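Side-chain contacts in ferredoxin-thioredoxin reductase subunit A2, chloroplastic (Arabidopsis thaliana, PDB 7C2B), which probably serves as the variable subunit of the enzyme that reduces thioredoxins with electrons taken from reduced ferredoxin: residues E28-K33 with K65-L70; Q85-I90 with P95-T100; L44-V49 with V55-M60. All coordinates share one frame; numbering follows the deposited sequence.

Contact 1: residues E28-K33 with K65-L70; sequences EKAKEK and KDYVVL
Ala-30 sets its methyl group on the ring of Tyr-67, while Lys-31, next along the helix, reaches past the edge of that ring to the strand backbone beyond it. The methyl lies nearly over the ring centre, with Ala-30 CB 3.4 Å from the centroid of Tyr-67 and 12° off its normal, a CH-pi contact. Alanine suits the position because a single carbon lets the helix come down close to the aromatic face. Tyr-67 offers that face by holding CG opposite its own backbone N (chi1 178°), and its hydroxyl is fixed by a hydrogen bond to Asp-27 of the same helix.

In Lys-31 the chain starts at CB, with CG turned anti to the carbonyl carbon (chi1 -86°). CG comes within 3.9 Å of Tyr-67 CD2, and CD lies equally far from that ring atom, near the plane of the ring at its edge. A long, flexible lysine fits here because its methylenes can follow the ring edge while its charge travels on to the strand. From there the aliphatic chain leaves the ring for the backbone: CE is 3.3 Å from Tyr-67 O, and NZ lies 2.5 Å from Tyr-67 O, a hydrogen bond so short that its exact length is doubtful. The contact thus ties helix 25-31, at the N-terminal end of the modelled chain, to the end of strand 61-67 in the SH3-like domain, where a classic beta bulge sets two residues, Lys-65 and Asp-66, opposite the single Lys-83 of the next strand. Asp-66 OD1 completes the grip on the ammonium with a salt bridge, 3.3 Å from Lys-31 NZ. A water, 2.6 Å from Asp-66 OD1, donates to that carboxylate and accepts a weak bond from the lysine.

Contact 2: residues Q85-I90 with P95-T100; sequences QFVKEI and PVKFFT
The Phe-98 ring takes Phe-86 CB over one face, 3.5 Å above its plane and offset toward the rim, and has Lys-88 CB and Thr-100 OG1 at its edge. The Phe-86 ring is tilted only 24° from it but slid well aside, the centroids 5.5 Å apart, so the CH-pi contact of the CB carries more of the packing than ring overlap does. Phe-98 gets there with CG between its backbone N and carbonyl carbon (chi1 64°), which swings the ring across to the neighbouring strand. On the other face of the sheet, the Gln-85 amide runs beside the Phe-99 ring, the two planes 79° apart, with Gln-85 OE1 3.3 Å from Phe-99 CE1; Gln-85 NE2 lies against Lys-97 CD. Replacing Gln-85 by an alanine would probably open a gap beside Phe-99 and Lys-97 where the amide lay and cost Lys-65 NZ its weak hydrogen bond to the amide oxygen.

Beneath the side chains, two antiparallel hydrogen-bonded pairs, Phe-86 with Phe-98 and Lys-88 with Val-96, join the strands; the bond from Phe-86 N to Phe-98 O is 2.8 Å long. Toward the hairpin end, Ile-90 CD1 presses on Val-96 CG2 at 3.4 Å, closer than methyl groups usually lie. The hairpin forms one edge of the five-stranded sheet: strand 94-102 is outermost within this chain, strand 82-90 lies between it and strand 61-67, and Phe-98 and Thr-100 pack on the loop residues Val-49, His-48 and Leu-57.

Contact 3: residues L44-V49 with V55-M60; sequences LKVYHV and VELMGM
Leu-44 and Leu-57 lie side by side, and their methyl groups begin the tightly packed part of this hairpin. Leu-57 CD1 sits 3.7 Å from Leu-44 CD2 and just as far from Val-46 CG1, so one methyl touches both residues. Val-46 has its CG2 between the backbone N and carbonyl carbon (chi1 -65° for CG1), which brings CG2 to 3.9 Å from Val-55 CB, and beyond it Val-49 CG2 crosses to Val-55 CG2. Branched aliphatic residues suit this side: it is buried, and Leu-44, Leu-57 and Val-49 also reach strand 94-102. Between the two short strands, Val-46 and Val-55 form a hydrogen-bonded pair, each N-H lying in the plane of the other's carbonyl.

The opposite face of the hairpin carries Lys-45 and Glu-56, and here the fit is loose. Their charged ends stand 4.5 Å apart, Lys-45 NZ from Glu-56 OE1, beyond a salt bridge; a water accepts from the lysine and donates to the glutamate, so the pairing is mediated by solvent. The other carboxylate oxygen is gripped by two main-chain N-H groups. Leu-44 N meets Glu-56 OE2 on its syn side at 2.8 Å, nearly straight at 173°, and Met-58 N takes the anti lone pair of OE2 at 3.0 Å. Glutamate suits the place because its bent chain brings that oxygen back to both arms of the hairpin, just where a type II turn from Leu-57 to Met-60 begins. Glycine suits position Gly-59 of that turn, since at its positive phi (88°) a side chain would jam against the preceding carbonyl oxygen. Two backbone donors on one oxygen, with a lysine close by, would probably favour the ionised carboxylate and fix its rotation, while the other oxygen stays with water.

How the contacts relate
Contact 3 is the buried one, whereas contacts 1 and 2 are each partly buried. Contacts 1 and 2 meet through adjoining strands of the five-stranded sheet, 61-67 and 82-90, and touch where Lys-65 reaches Gln-85 and Phe-99; their centres are still about 21 Å apart. Contact 3 lies beside contact 2, centres about 10 Å apart, and His-48 NE2 of its hairpin probably hydrogen-bonds to Phe-99 O; contact 1 is remote from it, nearest atoms about 12 Å apart. The chemistry follows place: a lysine and a methyl fasten the helix in contact 1, rings and backbone bonds join the hairpin of contact 2, and contact 3 pairs an aliphatic face turned to the sheet with a charged face where one glutamate binds main-chain N-H groups.

Contact 1: residues E28-K33 with K65-L70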
loop_
_atom_site.group_PDB
_atom_site.type_symbol
_atom_site.label_atom_id
_atom_site.label_comp_id
_atom_site.label_asym_id
_atom_site.label_seq_id
_atom_site.Cartn_x
_atom_site.Cartn_y
_atom_site.Cartn_z
ATOM N N GLU B 28 16.077 -13.904 -11.349
ATOM C CA GLU B 28 16.826 -15.141 -11.536
ATOM C C GLU B 28 17.822 -15.353 -10.400
ATOM O O GLU B 28 17.891 -16.438 -9.813
ATOM C CB GLU B 28 17.531 -15.112 -12.896
ATOM C CG GLU B 28 18.147 -16.432 -13.320
ATOM C CD GLU B 28 19.520 -16.254 -13.957
ATOM O OE1 GLU B 28 19.585 -15.950 -15.174
ATOM O OE2 GLU B 28 20.536 -16.408 -13.236
ATOM N N LYS B 29 18.585 -14.316 -10.053
ATOM C CA LYS B 29 19.566 -14.461 -8.982
ATOM C C LYS B 29 18.898 -14.606 -7.618
ATOM O O LYS B 29 19.486 -15.194 -6.705
ATOM C CB LYS B 29 20.528 -13.278 -8.978
ATOM C CG LYS B 29 21.566 -13.358 -10.096
ATOM C CD LYS B 29 22.061 -11.987 -10.522
ATOM C CE LYS B 29 22.547 -11.170 -9.331
ATOM N NZ LYS B 29 24.030 -10.957 -9.383
ATOM N N ALA B 30 17.682 -14.077 -7.458
ATOM C CA ALA B 30 16.955 -14.286 -6.207
ATOM C C ALA B 30 16.488 -15.729 -6.080
ATOM O O ALA B 30 16.614 -16.340 -5.009
ATOM C CB ALA B 30 15.767 -13.331 -6.122
ATOM N N LYS B 31 15.938 -16.288 -7.164
ATOM C CA LYS B 31 15.499 -17.679 -7.153
ATOM C C LYS B 31 16.656 -18.628 -6.862
ATOM O O LYS B 31 16.454 -19.679 -6.240
ATOM C CB LYS B 31 14.841 -18.043 -8.487
ATOM C CG LYS B 31 13.353 -17.713 -8.594
ATOM C CD LYS B 31 12.536 -18.383 -7.490
ATOM C CE LYS B 31 11.215 -18.970 -8.001
ATOM N NZ LYS B 31 10.289 -19.349 -6.887
ATOM N N GLU B 32 17.870 -18.269 -7.284
ATOM C CA GLU B 32 19.045 -19.080 -6.990
ATOM C C GLU B 32 19.399 -19.089 -5.508
ATOM O O GLU B 32 20.167 -19.956 -5.072
ATOM C CB GLU B 32 20.238 -18.582 -7.807
ATOM C CG GLU B 32 20.090 -18.847 -9.298
ATOM C CD GLU B 32 21.251 -18.312 -10.117
ATOM O OE1 GLU B 32 21.275 -18.576 -11.337
ATOM O OE2 GLU B 32 22.133 -17.629 -9.549
ATOM N N LYS B 33 18.864 -18.157 -4.725
ATOM C CA LYS B 33 19.109 -18.121 -3.290
ATOM C C LYS B 33 18.117 -18.967 -2.493
ATOM O O LYS B 33 18.200 -18.999 -1.265
ATOM C CB LYS B 33 19.069 -16.674 -2.784
ATOM C CG LYS B 33 20.149 -15.764 -3.377
ATOM C CD LYS B 33 20.114 -14.381 -2.731
ATOM C CE LYS B 33 21.130 -13.422 -3.371
ATOM N NZ LYS B 33 20.493 -12.529 -4.383
ATOM N N LYS B 65 12.988 -20.131 2.153
ATOM C CA LYS B 65 12.067 -21.197 1.785
ATOM C C LYS B 65 11.560 -21.020 0.364
ATOM O O LYS B 65 11.425 -21.996 -0.381
ATOM C CB LYS B 65 10.894 -21.214 2.766
ATOM C CG LYS B 65 9.945 -22.404 2.619
ATOM C CD LYS B 65 10.540 -23.643 3.285
ATOM C CE LYS B 65 9.576 -24.827 3.209
ATOM N NZ LYS B 65 10.132 -26.036 3.872
ATOM N N ASP B 66 11.263 -19.784 -0.021
ATOM C CA ASP B 66 10.726 -19.525 -1.342
ATOM C C ASP B 66 11.032 -18.090 -1.719
ATOM O O ASP B 66 11.284 -17.236 -0.863
ATOM C CB ASP B 66 9.213 -19.775 -1.411
ATOM C CG ASP B 66 8.768 -20.285 -2.778
ATOM O OD1 ASP B 66 9.569 -20.206 -3.736
ATOM O OD2 ASP B 66 7.622 -20.778 -2.892
ATOM N N TYR B 67 11.026 -17.852 -3.023
ATOM C CA TYR B 67 11.012 -16.515 -3.594
ATOM C C TYR B 67 9.866 -16.493 -4.583
ATOM O O TYR B 67 9.890 -17.225 -5.575
ATOM C CB TYR B 67 12.331 -16.199 -4.290
ATOM C CG TYR B 67 12.372 -14.847 -4.949
ATOM C CD1 TYR B 67 12.633 -13.703 -4.202
ATOM C CD2 TYR B 67 12.186 -14.714 -6.319
ATOM C CE1 TYR B 67 12.698 -12.451 -4.803
ATOM C CE2 TYR B 67 12.247 -13.473 -6.934
ATOM C CZ TYR B 67 12.506 -12.343 -6.174
ATOM O OH TYR B 67 12.572 -11.110 -6.788
ATOM N N VAL B 68 8.848 -15.697 -4.315
ATOM C CA VAL B 68 7.653 -15.746 -5.142
ATOM C C VAL B 68 7.389 -14.351 -5.682
ATOM O O VAL B 68 7.000 -13.446 -4.937
ATOM C CB VAL B 68 6.443 -16.300 -4.380
ATOM C CG1 VAL B 68 5.236 -16.357 -5.299
ATOM C CG2 VAL B 68 6.754 -17.700 -3.855
ATOM N N VAL B 69 7.632 -14.170 -6.978
ATOM C CA VAL B 69 7.191 -12.986 -7.697
ATOM C C VAL B 69 6.358 -13.347 -8.908
ATOM O O VAL B 69 5.933 -12.453 -9.642
ATOM C CB VAL B 69 8.380 -12.090 -8.109
ATOM C CG1 VAL B 69 9.133 -11.613 -6.877
ATOM C CG2 VAL B 69 9.318 -12.847 -9.051
ATOM N N LEU B 70 6.145 -14.633 -9.157
ATOM C CA LEU B 70 5.280 -15.112 -10.225
ATOM C C LEU B 70 4.168 -15.954 -9.626
ATOM O O LEU B 70 4.349 -16.609 -8.597
ATOM C CB LEU B 70 6.032 -15.975 -11.236
ATOM C CG LEU B 70 7.210 -15.429 -12.028
ATOM C CD1 LEU B 70 7.649 -16.502 -13.013
ATOM C CD2 LEU B 70 6.837 -14.145 -12.756
HETATM O O HOH W 1 9.871 -22.328 -5.250
#

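Contact 2: residues Q85-I90 with P95-T100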
loop_
_atom_site.group_PDB
_atom_site.type_symbol
_atom_site.label_atom_id
_atom_site.label_comp_id
_atom_site.label_asym_id
_atom_site.label_seq_id
_atom_site.Cartn_x
_atom_site.Cartn_y
_atom_site.Cartn_z
ATOM N N GLN B 85 12.315 -19.349 6.473
ATOM C CA GLN B 85 11.954 -20.240 7.569
ATOM C C GLN B 85 12.893 -20.018 8.745
ATOM O O GLN B 85 14.117 -20.038 8.583
ATOM C CB GLN B 85 12.004 -21.704 7.128
ATOM C CG GLN B 85 11.726 -22.707 8.251
ATOM C CD GLN B 85 11.587 -24.122 7.722
ATOM O OE1 GLN B 85 10.947 -24.345 6.698
ATOM N NE2 GLN B 85 12.204 -25.080 8.404
ATOM N N PHE B 86 12.310 -19.796 9.924
ATOM C CA PHE B 86 13.043 -19.630 11.167
ATOM C C PHE B 86 12.586 -20.696 12.150
ATOM O O PHE B 86 11.460 -21.184 12.074
ATOM C CB PHE B 86 12.804 -18.249 11.801
ATOM C CG PHE B 86 13.306 -17.098 10.976
ATOM C CD1 PHE B 86 14.624 -16.677 11.079
ATOM C CD2 PHE B 86 12.452 -16.414 10.120
ATOM C CE1 PHE B 86 15.091 -15.614 10.328
ATOM C CE2 PHE B 86 12.907 -15.352 9.369
ATOM C CZ PHE B 86 14.233 -14.945 9.474
ATOM N N VAL B 87 13.472 -21.056 13.068
ATOM C CA VAL B 87 13.111 -21.820 14.256
ATOM C C VAL B 87 13.633 -21.046 15.454
ATOM O O VAL B 87 14.806 -20.661 15.477
ATOM C CB VAL B 87 13.692 -23.248 14.243
ATOM C CG1 VAL B 87 13.087 -24.063 15.388
ATOM C CG2 VAL B 87 13.416 -23.935 12.911
ATOM N N LYS B 88 12.763 -20.786 16.429
ATOM C CA LYS B 88 13.141 -20.036 17.621
ATOM C C LYS B 88 12.852 -20.864 18.865
ATOM O O LYS B 88 11.740 -21.378 19.034
ATOM C CB LYS B 88 12.403 -18.700 17.709
ATOM C CG LYS B 88 12.928 -17.798 18.818
ATOM C CD LYS B 88 11.902 -16.754 19.221
ATOM C CE LYS B 88 12.212 -16.191 20.592
ATOM N NZ LYS B 88 13.497 -15.443 20.589
ATOM N N GLU B 89 13.862 -20.990 19.720
ATOM C CA GLU B 89 13.711 -21.699 20.981
ATOM C C GLU B 89 12.894 -20.858 21.948
ATOM O O GLU B 89 13.209 -19.690 22.188
ATOM C CB GLU B 89 15.085 -22.006 21.576
ATOM C CG GLU B 89 15.618 -23.384 21.228
ATOM C CD GLU B 89 14.749 -24.487 21.784
ATOM O OE1 GLU B 89 14.324 -25.361 20.997
ATOM O OE2 GLU B 89 14.476 -24.473 23.006
ATOM N N ILE B 90 11.839 -21.445 22.501
ATOM C CA ILE B 90 10.977 -20.755 23.451
ATOM C C ILE B 90 10.981 -21.534 24.756
ATOM O O ILE B 90 10.610 -22.715 24.782
ATOM C CB ILE B 90 9.552 -20.590 22.911
ATOM C CG1 ILE B 90 9.592 -19.745 21.645
ATOM C CG2 ILE B 90 8.654 -19.950 23.956
ATOM C CD1 ILE B 90 8.265 -19.556 21.054
ATOM N N PRO B 95 11.509 -25.825 20.330
ATOM C CA PRO B 95 11.648 -25.089 19.069
ATOM C C PRO B 95 10.294 -24.778 18.447
ATOM O O PRO B 95 9.405 -25.630 18.386
ATOM C CB PRO B 95 12.465 -26.046 18.195
ATOM C CG PRO B 95 12.146 -27.397 18.721
ATOM C CD PRO B 95 11.914 -27.236 20.202
ATOM N N VAL B 96 10.140 -23.537 17.989
ATOM C CA VAL B 96 8.934 -23.093 17.297
ATOM C C VAL B 96 9.333 -22.657 15.892
ATOM O O VAL B 96 10.125 -21.723 15.728
ATOM C CB VAL B 96 8.222 -21.961 18.053
ATOM C CG1 VAL B 96 7.069 -21.397 17.232
ATOM C CG2 VAL B 96 7.715 -22.478 19.387
ATOM N N LYS B 97 8.797 -23.343 14.890
ATOM C CA LYS B 97 9.109 -23.061 13.498
ATOM C C LYS B 97 8.091 -22.088 12.932
ATOM O O LYS B 97 6.890 -22.219 13.188
ATOM C CB LYS B 97 9.105 -24.358 12.689
ATOM C CG LYS B 97 9.264 -24.173 11.198
ATOM C CD LYS B 97 9.951 -25.383 10.584
ATOM C CE LYS B 97 9.042 -26.585 10.520
ATOM N NZ LYS B 97 9.706 -27.719 9.797
ATOM N N PHE B 98 8.571 -21.101 12.171
ATOM C CA PHE B 98 7.672 -20.142 11.546
ATOM C C PHE B 98 8.324 -19.575 10.298
ATOM O O PHE B 98 9.518 -19.760 10.051
ATOM C CB PHE B 98 7.273 -19.006 12.508
ATOM C CG PHE B 98 8.421 -18.124 12.949
ATOM C CD1 PHE B 98 9.210 -18.480 14.033
ATOM C CD2 PHE B 98 8.693 -16.921 12.297
ATOM C CE1 PHE B 98 10.261 -17.673 14.454
ATOM C CE2 PHE B 98 9.745 -16.112 12.708
ATOM C CZ PHE B 98 10.524 -16.484 13.796
ATOM N N PHE B 99 7.513 -18.882 9.510
ATOM C CA PHE B 99 7.967 -18.200 8.311
ATOM C C PHE B 99 7.741 -16.707 8.469
ATOM O O PHE B 99 6.814 -16.274 9.160
ATOM C CB PHE B 99 7.224 -18.715 7.070
ATOM C CG PHE B 99 7.302 -20.207 6.908
ATOM C CD1 PHE B 99 8.442 -20.801 6.376
ATOM C CD2 PHE B 99 6.254 -21.017 7.314
ATOM C CE1 PHE B 99 8.528 -22.174 6.238
ATOM C CE2 PHE B 99 6.336 -22.403 7.186
ATOM C CZ PHE B 99 7.476 -22.979 6.645
ATOM N N THR B 100 8.607 -15.926 7.829
ATOM C CA THR B 100 8.472 -14.481 7.770
ATOM C C THR B 100 8.871 -14.046 6.369
ATOM O O THR B 100 9.835 -14.570 5.806
ATOM C CB THR B 100 9.350 -13.773 8.825
ATOM O OG1 THR B 100 8.843 -14.032 10.144
ATOM C CG2 THR B 100 9.365 -12.271 8.595
#

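Contact 3: residues L44-V49 with V55-M60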
loop_
_atom_site.group_PDB
_atom_site.type_symbol
_atom_site.label_atom_id
_atom_site.label_comp_id
_atom_site.label_asym_id
_atom_site.label_seq_id
_atom_site.Cartn_x
_atom_site.Cartn_y
_atom_site.Cartn_z
ATOM N N LEU B 44 13.368 -5.740 13.261
ATOM C CA LEU B 44 12.143 -6.193 12.612
ATOM C C LEU B 44 11.344 -7.000 13.625
ATOM O O LEU B 44 11.775 -8.083 14.030
ATOM C CB LEU B 44 12.468 -7.024 11.375
ATOM C CG LEU B 44 11.278 -7.817 10.801
ATOM C CD1 LEU B 44 10.124 -6.891 10.435
ATOM C CD2 LEU B 44 11.744 -8.617 9.592
ATOM N N LYS B 45 10.192 -6.475 14.035
ATOM C CA LYS B 45 9.288 -7.178 14.936
ATOM C C LYS B 45 8.192 -7.855 14.129
ATOM O O LYS B 45 7.657 -7.266 13.189
ATOM C CB LYS B 45 8.652 -6.216 15.946
ATOM C CG LYS B 45 9.641 -5.386 16.768
ATOM C CD LYS B 45 8.904 -4.303 17.555
ATOM C CE LYS B 45 9.748 -3.730 18.682
ATOM N NZ LYS B 45 10.640 -2.615 18.227
ATOM N N VAL B 46 7.849 -9.088 14.500
ATOM C CA VAL B 46 6.745 -9.781 13.847
ATOM C C VAL B 46 5.766 -10.272 14.908
ATOM O O VAL B 46 6.128 -10.523 16.064
ATOM C CB VAL B 46 7.209 -10.942 12.922
ATOM C CG1 VAL B 46 8.025 -10.393 11.723
ATOM C CG2 VAL B 46 7.995 -12.011 13.674
ATOM N N TYR B 47 4.512 -10.418 14.491
ATOM C CA TYR B 47 3.403 -10.580 15.413
ATOM C C TYR B 47 2.578 -11.832 15.162
ATOM O O TYR B 47 1.620 -12.074 15.899
ATOM C CB TYR B 47 2.498 -9.339 15.348
ATOM C CG TYR B 47 3.245 -8.083 15.731
ATOM C CD1 TYR B 47 3.410 -7.736 17.068
ATOM C CD2 TYR B 47 3.813 -7.263 14.768
ATOM C CE1 TYR B 47 4.106 -6.603 17.434
ATOM C CE2 TYR B 47 4.515 -6.128 15.130
ATOM C CZ TYR B 47 4.657 -5.810 16.472
ATOM O OH TYR B 47 5.356 -4.685 16.844
ATOM N N HIS B 48 2.926 -12.640 14.162
ATOM C CA HIS B 48 2.100 -13.766 13.743
ATOM C C HIS B 48 2.589 -15.117 14.257
ATOM O O HIS B 48 2.014 -16.140 13.886
ATOM C CB HIS B 48 2.031 -13.817 12.213
ATOM C CG HIS B 48 3.361 -14.065 11.573
ATOM N ND1 HIS B 48 4.452 -13.249 11.794
ATOM C CD2 HIS B 48 3.789 -15.055 10.757
ATOM C CE1 HIS B 48 5.489 -13.716 11.122
ATOM N NE2 HIS B 48 5.115 -14.815 10.492
ATOM N N VAL B 49 3.643 -15.161 15.069
ATOM C CA VAL B 49 4.166 -16.449 15.506
ATOM C C VAL B 49 3.227 -17.025 16.555
ATOM O O VAL B 49 2.813 -16.326 17.487
ATOM C CB VAL B 49 5.604 -16.300 16.028
ATOM C CG1 VAL B 49 6.148 -17.642 16.480
ATOM C CG2 VAL B 49 6.482 -15.736 14.935
ATOM N N VAL B 55 8.037 -11.053 18.269
ATOM C CA VAL B 55 9.364 -11.622 18.084
ATOM C C VAL B 55 10.228 -10.585 17.386
ATOM O O VAL B 55 9.826 -10.029 16.360
ATOM C CB VAL B 55 9.324 -12.928 17.268
ATOM C CG1 VAL B 55 10.726 -13.461 17.039
ATOM C CG2 VAL B 55 8.476 -13.962 17.975
ATOM N N GLU B 56 11.407 -10.323 17.944
ATOM C CA GLU B 56 12.398 -9.471 17.300
ATOM C C GLU B 56 13.297 -10.353 16.441
ATOM O O GLU B 56 13.935 -11.280 16.953
ATOM C CB GLU B 56 13.225 -8.700 18.330
ATOM C CG GLU B 56 14.457 -7.984 17.721
ATOM C CD GLU B 56 14.094 -6.922 16.691
ATOM O OE1 GLU B 56 13.422 -5.928 17.051
ATOM O OE2 GLU B 56 14.483 -7.073 15.512
ATOM N N LEU B 57 13.345 -10.072 15.140
ATOM C CA LEU B 57 14.048 -10.968 14.230
ATOM C C LEU B 57 15.514 -10.608 14.030
ATOM O O LEU B 57 16.267 -11.435 13.505
ATOM C CB LEU B 57 13.365 -10.986 12.862
ATOM C CG LEU B 57 12.002 -11.685 12.862
ATOM C CD1 LEU B 57 11.482 -11.816 11.446
ATOM C CD2 LEU B 57 12.107 -13.058 13.528
ATOM N N MET B 58 15.938 -9.409 14.416
ATOM C CA MET B 58 17.300 -8.994 14.083
ATOM C C MET B 58 18.310 -9.962 14.678
ATOM O O MET B 58 18.245 -10.302 15.864
ATOM C CB MET B 58 17.583 -7.584 14.583
ATOM C CG MET B 58 19.010 -7.155 14.240
ATOM S SD MET B 58 19.182 -5.397 14.388
ATOM C CE MET B 58 20.853 -5.185 13.739
ATOM N N GLY B 59 19.228 -10.435 13.841
ATOM C CA GLY B 59 20.224 -11.385 14.278
ATOM C C GLY B 59 19.814 -12.836 14.187
ATOM O O GLY B 59 20.675 -13.712 14.317
ATOM N N MET B 60 18.534 -13.128 13.974
ATOM C CA MET B 60 18.108 -14.511 13.834
ATOM C C MET B 60 18.527 -15.061 12.477
ATOM O O MET B 60 18.589 -14.339 11.479
ATOM C CB MET B 60 16.596 -14.629 14.013
ATOM C CG MET B 60 16.180 -14.325 15.436
ATOM S SD MET B 60 14.455 -14.660 15.784
ATOM C CE MET B 60 14.329 -16.367 15.237
HETATM O O HOH W 2 12.491 -3.325 16.521
#